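Local coordinates for tail fiber protein (Pseudomonas aeruginosa, PDB 6CL6) that forms the trimeric fiber of the R2 pyocin, a contractile injection particle, and probably binds the receptor on the surface of target bacteria, at residues Ser152-Ala157 with Pro164-Gly169; Asp189-Tyr194 with Trp206-His211. All blocks are in the same frame, centred on the assembly; numbering follows the deposited sequence.

Interaction 1. Residues Ser152-Ala157 with Pro164-Gly169. With EDO (1,2-ethanediol), chain K.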
loop_
_atom_site.group_PDB
_atom_site.type_symbol
_atom_site.label_atom_id
_atom_site.label_comp_id
_atom_site.label_asym_id
_atom_site.label_seq_id
_atom_site.Cartn_x
_atom_site.Cartn_y
_atom_site.Cartn_z
ATOM N N SER A 152 7.876 37.141 -5.030
ATOM C CA SER A 152 9.037 36.658 -5.763
ATOM C C SER A 152 10.117 36.092 -4.866
ATOM O O SER A 152 11.124 35.601 -5.375
ATOM C CB SER A 152 9.572 37.788 -6.632
ATOM O OG SER A 152 8.562 38.204 -7.547
ATOM N N PHE A 153 9.937 36.125 -3.546
ATOM C CA PHE A 153 11.001 35.740 -2.631
ATOM C C PHE A 153 10.468 34.801 -1.561
ATOM O O PHE A 153 9.622 35.183 -0.765
ATOM C CB PHE A 153 11.631 36.980 -1.975
ATOM C CG PHE A 153 12.334 37.881 -2.934
ATOM C CD1 PHE A 153 11.640 38.877 -3.591
ATOM C CD2 PHE A 153 13.706 37.716 -3.189
ATOM C CE1 PHE A 153 12.280 39.718 -4.488
ATOM C CE2 PHE A 153 14.356 38.534 -4.092
ATOM C CZ PHE A 153 13.639 39.542 -4.746
ATOM N N THR A 154 10.978 33.577 -1.538
ATOM C CA THR A 154 10.600 32.653 -0.478
ATOM C C THR A 154 10.879 33.236 0.904
ATOM O O THR A 154 10.083 33.054 1.818
ATOM C CB THR A 154 11.321 31.326 -0.697
ATOM O OG1 THR A 154 10.685 30.637 -1.795
ATOM C CG2 THR A 154 11.282 30.452 0.537
ATOM N N ALA A 155 11.999 33.961 1.072
ATOM C CA ALA A 155 12.318 34.539 2.360
ATOM C C ALA A 155 11.300 35.597 2.779
ATOM O O ALA A 155 11.154 35.862 3.975
ATOM C CB ALA A 155 13.722 35.156 2.357
ATOM N N GLN A 156 10.614 36.224 1.829
ATOM C CA GLN A 156 9.569 37.176 2.182
ATOM C C GLN A 156 8.239 36.481 2.495
ATOM O O GLN A 156 7.428 37.040 3.246
ATOM C CB GLN A 156 9.400 38.210 1.059
ATOM C CG GLN A 156 10.653 39.130 0.946
ATOM C CD GLN A 156 10.525 40.241 -0.078
ATOM O OE1 GLN A 156 11.170 41.231 0.042
ATOM N NE2 GLN A 156 9.699 40.050 -1.096
ATOM N N ALA A 157 7.997 35.284 1.951
ATOM C CA ALA A 157 6.924 34.469 2.507
ATOM C C ALA A 157 7.238 34.090 3.950
ATOM O O ALA A 157 6.360 34.125 4.832
ATOM C CB ALA A 157 6.690 33.237 1.647
ATOM N N PRO A 164 0.277 30.044 2.931
ATOM C CA PRO A 164 -0.013 28.620 3.154
ATOM C C PRO A 164 1.210 27.744 3.169
ATOM O O PRO A 164 1.150 26.616 3.673
ATOM C CB PRO A 164 -0.932 28.252 1.978
ATOM C CG PRO A 164 -0.545 29.197 0.884
ATOM C CD PRO A 164 -0.129 30.497 1.597
ATOM N N ILE A 165 2.313 28.229 2.615
ATOM C CA ILE A 165 3.567 27.486 2.496
ATOM C C ILE A 165 4.649 28.550 2.404
ATOM O O ILE A 165 4.412 29.662 1.908
ATOM C CB ILE A 165 3.544 26.557 1.259
ATOM C CG1 ILE A 165 4.774 25.664 1.199
ATOM C CG2 ILE A 165 3.431 27.412 -0.038
ATOM C CD1 ILE A 165 4.713 24.522 2.223
ATOM N N VAL A 166 5.820 28.237 2.916
ATOM C CA VAL A 166 6.943 29.175 2.812
ATOM C C VAL A 166 7.572 29.009 1.443
ATOM O O VAL A 166 8.528 28.237 1.273
ATOM C CB VAL A 166 7.952 28.987 3.949
ATOM C CG1 VAL A 166 9.122 29.969 3.809
ATOM C CG2 VAL A 166 7.251 29.198 5.276
ATOM N N ARG A 167 7.001 29.710 0.444
ATOM C CA ARG A 167 7.449 29.636 -0.934
ATOM C C ARG A 167 7.019 30.899 -1.650
ATOM O O ARG A 167 5.922 31.420 -1.413
ATOM C CB ARG A 167 6.865 28.437 -1.709
ATOM C CG ARG A 167 7.224 27.088 -1.231
ATOM C CD ARG A 167 8.607 26.652 -1.674
ATOM N NE ARG A 167 8.736 25.176 -1.553
ATOM C CZ ARG A 167 8.796 24.532 -0.402
ATOM N NH1 ARG A 167 8.707 25.187 0.737
ATOM N NH2 ARG A 167 8.910 23.215 -0.379
ATOM N N ALA A 168 7.875 31.385 -2.547
ATOM C CA ALA A 168 7.426 32.337 -3.558
ATOM C C ALA A 168 6.214 31.757 -4.287
ATOM O O ALA A 168 6.044 30.541 -4.384
ATOM C CB ALA A 168 8.566 32.617 -4.531
ATOM N N GLY A 169 5.357 32.627 -4.792
ATOM C CA GLY A 169 4.134 32.149 -5.419
ATOM C C GLY A 169 3.225 33.264 -5.856
ATOM O O GLY A 169 3.506 34.444 -5.666
HETATM C C1 EDO K . 12.167 32.348 -4.881
HETATM O O1 EDO K . 12.663 32.650 -3.563
HETATM C C2 EDO K . 13.347 32.010 -5.772
HETATM O O2 EDO K . 13.964 30.809 -5.262
#
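Thr154 lays its side chain across the backbone of Val166, Arg167 and Ala168, and its two branches do different work. OG1 sits anti to the carbonyl carbon (chi1 -75°), which turns it to the backbone NH of Ala168; the bond from Ala168 N to Thr154 OG1 is 3.0 Å long and nearly straight at 160°. CG2 of Thr154, anti to the backbone N, turns to Val166 instead, 3.6 Å from Val166 O, and meets Val166 CG1 with the two side chains crossing at about a right angle. One turn along, Ala157 points its methyl into the same backbone, CB lying 3.6 Å from Arg167 O.

Thr154 opens the short helix 154-159, with Phe153 at its N-cap position; Phe153 O takes both Gln156 N and Ala157 N. This helix leads out of strand 147-151, and the returning loop, with an inverse gamma turn centred on Val166, leads into strand 169-177. Arg167 points away from the helix and folds back, so that its NH1 donates to Val166 O at 3.1 Å in the guanidinium plane but from above the carbonyl plane. Its NE goes to Asp189 in a salt bridge.

At the helix start a molecule of 1,2-ethanediol, probably from the crystallisation liquor, takes the NH of Thr154: N to EDO O1 is 2.8 Å at 174°. Its C1 rests 3.6 Å from CB of Ala168, and Tyr188 OH binds the same molecule. Ala168 CB also packs on Ser152 C at 3.8 Å, and Phe180 of a second subunit touches both residues.

Interaction 2. Residues Asp189-Tyr194 with Trp206-His211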
loop_
_atom_site.group_PDB
_atom_site.type_symbol
_atom_site.label_atom_id
_atom_site.label_comp_id
_atom_site.label_asym_id
_atom_site.label_seq_id
_atom_site.Cartn_x
_atom_site.Cartn_y
_atom_site.Cartn_z
ATOM N N ASP A 189 7.333 26.763 -7.200
ATOM C CA ASP A 189 7.938 25.467 -7.484
ATOM C C ASP A 189 6.926 24.322 -7.535
ATOM O O ASP A 189 7.311 23.148 -7.437
ATOM C CB ASP A 189 8.999 25.136 -6.428
ATOM C CG ASP A 189 8.420 25.031 -5.032
ATOM O OD1 ASP A 189 7.222 25.336 -4.865
ATOM O OD2 ASP A 189 9.151 24.602 -4.109
ATOM N N GLY A 190 5.637 24.632 -7.606
ATOM C CA GLY A 190 4.619 23.601 -7.656
ATOM C C GLY A 190 4.468 22.807 -6.384
ATOM O O GLY A 190 3.922 21.702 -6.411
ATOM N N GLU A 191 4.972 23.324 -5.262
ATOM C CA GLU A 191 4.834 22.624 -3.992
ATOM C C GLU A 191 3.397 22.192 -3.814
ATOM O O GLU A 191 3.126 21.047 -3.495
ATOM C CB GLU A 191 5.290 23.506 -2.821
ATOM C CG GLU A 191 5.329 22.757 -1.484
ATOM C CD GLU A 191 3.966 22.680 -0.797
ATOM O OE1 GLU A 191 3.174 23.642 -0.917
ATOM O OE2 GLU A 191 3.694 21.677 -0.110
ATOM N N SER A 192 2.468 23.106 -4.033
ATOM C CA SER A 192 1.065 22.789 -4.287
ATOM C C SER A 192 0.320 24.073 -4.647
ATOM O O SER A 192 0.936 25.098 -4.944
ATOM C CB SER A 192 0.400 22.100 -3.100
ATOM O OG SER A 192 -0.807 21.507 -3.560
ATOM N N PHE A 193 -1.002 23.967 -4.669
ATOM C CA PHE A 193 -1.978 25.007 -5.003
ATOM C C PHE A 193 -2.948 25.008 -3.838
ATOM O O PHE A 193 -3.377 23.931 -3.398
ATOM C CB PHE A 193 -2.665 24.681 -6.337
ATOM C CG PHE A 193 -3.499 25.803 -6.914
ATOM C CD1 PHE A 193 -4.730 26.129 -6.399
ATOM C CD2 PHE A 193 -3.032 26.501 -8.029
ATOM C CE1 PHE A 193 -5.476 27.181 -6.962
ATOM C CE2 PHE A 193 -3.782 27.512 -8.588
ATOM C CZ PHE A 193 -5.005 27.838 -8.051
ATOM N N TYR A 194 -3.209 26.191 -3.263
ATOM C CA TYR A 194 -3.968 26.326 -2.033
ATOM C C TYR A 194 -5.148 27.262 -2.193
ATOM O O TYR A 194 -5.084 28.203 -2.982
ATOM C CB TYR A 194 -3.110 26.921 -0.911
ATOM C CG TYR A 194 -1.933 26.055 -0.484
ATOM C CD1 TYR A 194 -0.753 26.026 -1.230
ATOM C CD2 TYR A 194 -2.000 25.302 0.638
ATOM C CE1 TYR A 194 0.289 25.261 -0.848
ATOM C CE2 TYR A 194 -0.940 24.535 1.050
ATOM C CZ TYR A 194 0.199 24.512 0.303
ATOM O OH TYR A 194 1.274 23.736 0.715
ATOM N N TRP A 206 -6.336 27.153 5.176
ATOM C CA TRP A 206 -5.959 26.853 3.795
ATOM C C TRP A 206 -6.234 25.376 3.509
ATOM O O TRP A 206 -6.025 24.517 4.372
ATOM C CB TRP A 206 -4.490 27.170 3.563
ATOM C CG TRP A 206 -4.125 28.621 3.496
ATOM C CD1 TRP A 206 -3.536 29.375 4.481
ATOM C CD2 TRP A 206 -4.247 29.477 2.348
ATOM N NE1 TRP A 206 -3.324 30.664 4.017
ATOM C CE2 TRP A 206 -3.745 30.740 2.711
ATOM C CE3 TRP A 206 -4.778 29.304 1.065
ATOM C CZ2 TRP A 206 -3.750 31.829 1.829
ATOM C CZ3 TRP A 206 -4.771 30.359 0.186
ATOM C CH2 TRP A 206 -4.263 31.614 0.563
ATOM N N ARG A 207 -6.749 25.104 2.310
ATOM C CA ARG A 207 -6.845 23.761 1.770
ATOM C C ARG A 207 -5.686 23.552 0.800
ATOM O O ARG A 207 -5.382 24.426 -0.027
ATOM C CB ARG A 207 -8.172 23.542 1.062
ATOM C CG ARG A 207 -9.375 23.705 1.953
ATOM C CD ARG A 207 -9.302 22.789 3.163
ATOM N NE ARG A 207 -10.609 22.212 3.464
ATOM C CZ ARG A 207 -10.893 21.543 4.568
ATOM N NH1 ARG A 207 -9.960 21.376 5.492
ATOM N NH2 ARG A 207 -12.116 21.053 4.748
ATOM N N ARG A 208 -5.025 22.423 0.925
ATOM C CA ARG A 208 -3.876 22.082 0.097
ATOM C C ARG A 208 -4.259 20.988 -0.892
ATOM O O ARG A 208 -4.646 19.880 -0.491
ATOM C CB ARG A 208 -2.707 21.615 0.976
ATOM C CG ARG A 208 -1.457 21.328 0.172
ATOM C CD ARG A 208 -0.377 20.766 1.065
ATOM N NE ARG A 208 0.844 20.555 0.309
ATOM C CZ ARG A 208 1.022 19.551 -0.552
ATOM N NH1 ARG A 208 0.051 18.696 -0.772
ATOM N NH2 ARG A 208 2.168 19.417 -1.206
ATOM N N MET A 209 -4.137 21.293 -2.172
ATOM C CA MET A 209 -4.387 20.288 -3.209
ATOM C C MET A 209 -3.412 19.116 -3.096
ATOM O O MET A 209 -2.228 19.309 -2.856
ATOM C CB MET A 209 -4.265 20.936 -4.589
ATOM C CG MET A 209 -4.525 20.010 -5.755
ATOM S SD MET A 209 -3.990 20.706 -7.350
ATOM C CE MET A 209 -4.979 22.145 -7.547
ATOM N N TRP A 210 -3.929 17.897 -3.254
ATOM C CA TRP A 210 -3.103 16.713 -3.464
ATOM C C TRP A 210 -2.801 16.614 -4.962
ATOM O O TRP A 210 -3.723 16.685 -5.782
ATOM C CB TRP A 210 -3.806 15.429 -3.023
ATOM C CG TRP A 210 -3.930 15.224 -1.557
ATOM C CD1 TRP A 210 -5.090 15.008 -0.861
ATOM C CD2 TRP A 210 -2.882 15.191 -0.613
ATOM N NE1 TRP A 210 -4.810 14.853 0.477
ATOM C CE2 TRP A 210 -3.455 14.957 0.654
ATOM C CE3 TRP A 210 -1.480 15.326 -0.704
ATOM C CZ2 TRP A 210 -2.690 14.905 1.824
ATOM C CZ3 TRP A 210 -0.729 15.245 0.455
ATOM C CH2 TRP A 210 -1.332 15.032 1.696
ATOM N N HIS A 211 -1.534 16.425 -5.316
ATOM C CA HIS A 211 -1.171 16.294 -6.712
ATOM C C HIS A 211 -0.158 15.177 -6.904
ATOM O O HIS A 211 0.306 14.529 -5.954
ATOM C CB HIS A 211 -0.673 17.651 -7.273
ATOM C CG HIS A 211 0.532 18.183 -6.581
ATOM N ND1 HIS A 211 1.795 17.692 -6.810
ATOM C CD2 HIS A 211 0.670 19.164 -5.667
ATOM C CE1 HIS A 211 2.659 18.334 -6.052
ATOM N NE2 HIS A 211 2.000 19.239 -5.353
#
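Arg208 runs extended as far as NE, with chi1 to chi3 all anti (chi1 -176°), then turns its guanidinium aside at chi4; the chain lies alongside Tyr194, pointing the same way. The two form an antiparallel non-hydrogen-bonded pair in the hairpin of strands 193-199 and 202-208. Arg208 CG sits 3.4 Å from Tyr194 CE2, while the guanidinium turns nearly perpendicular to the ring. Glu191 bends at chi2 (-83°) to bring OE2 to the guanidinium edge, where NE (3.1 Å) and NH2 (2.9 Å) of Arg208 both grip that one oxygen. Its OE1 takes the Tyr194 hydroxyl through the syn lone pair, Tyr194 OH to Glu191 OE1 being 2.5 Å. Ser192 CB covers one guanidinium face, and its OG, anti to the backbone N, gives its proton to Met209 O at 2.7 Å. Met209 N in turn reaches Phe193 O, and its CE curls onto Phe193 CB. His211 takes the crowded chi1 position (61°), which aims NE2 straight at Glu191 O, 2.8 Å away and in the ring plane. With Asp214 as a second carboxylate on NH2, Arg208 probably stays charged, and its pull on OE2 together with the short tyrosine bond should favour ionised Glu191.

In the fold
From the N terminus, the chain leaves strand 147-151, makes the short helix 154-159 and turns back, and interaction 1 closes that small loop just ahead of strand 169-177. Strands 169-177 and 180-187 follow, then residues 189-194 lead into the hairpin of strands 193-199 and 202-208, whose open end, away from the turn, interaction 2 closes. The two loops come in series, neither nested nor crossed, yet their centres are only 13 Å apart. Pro164 packs on Tyr194 and Trp206, and Ile165 on Glu191, alongside the Arg167 salt bridge. The helical connection is thus tied to the last hairpin of this chain's mixed sheet, and both contacts touch the second subunit.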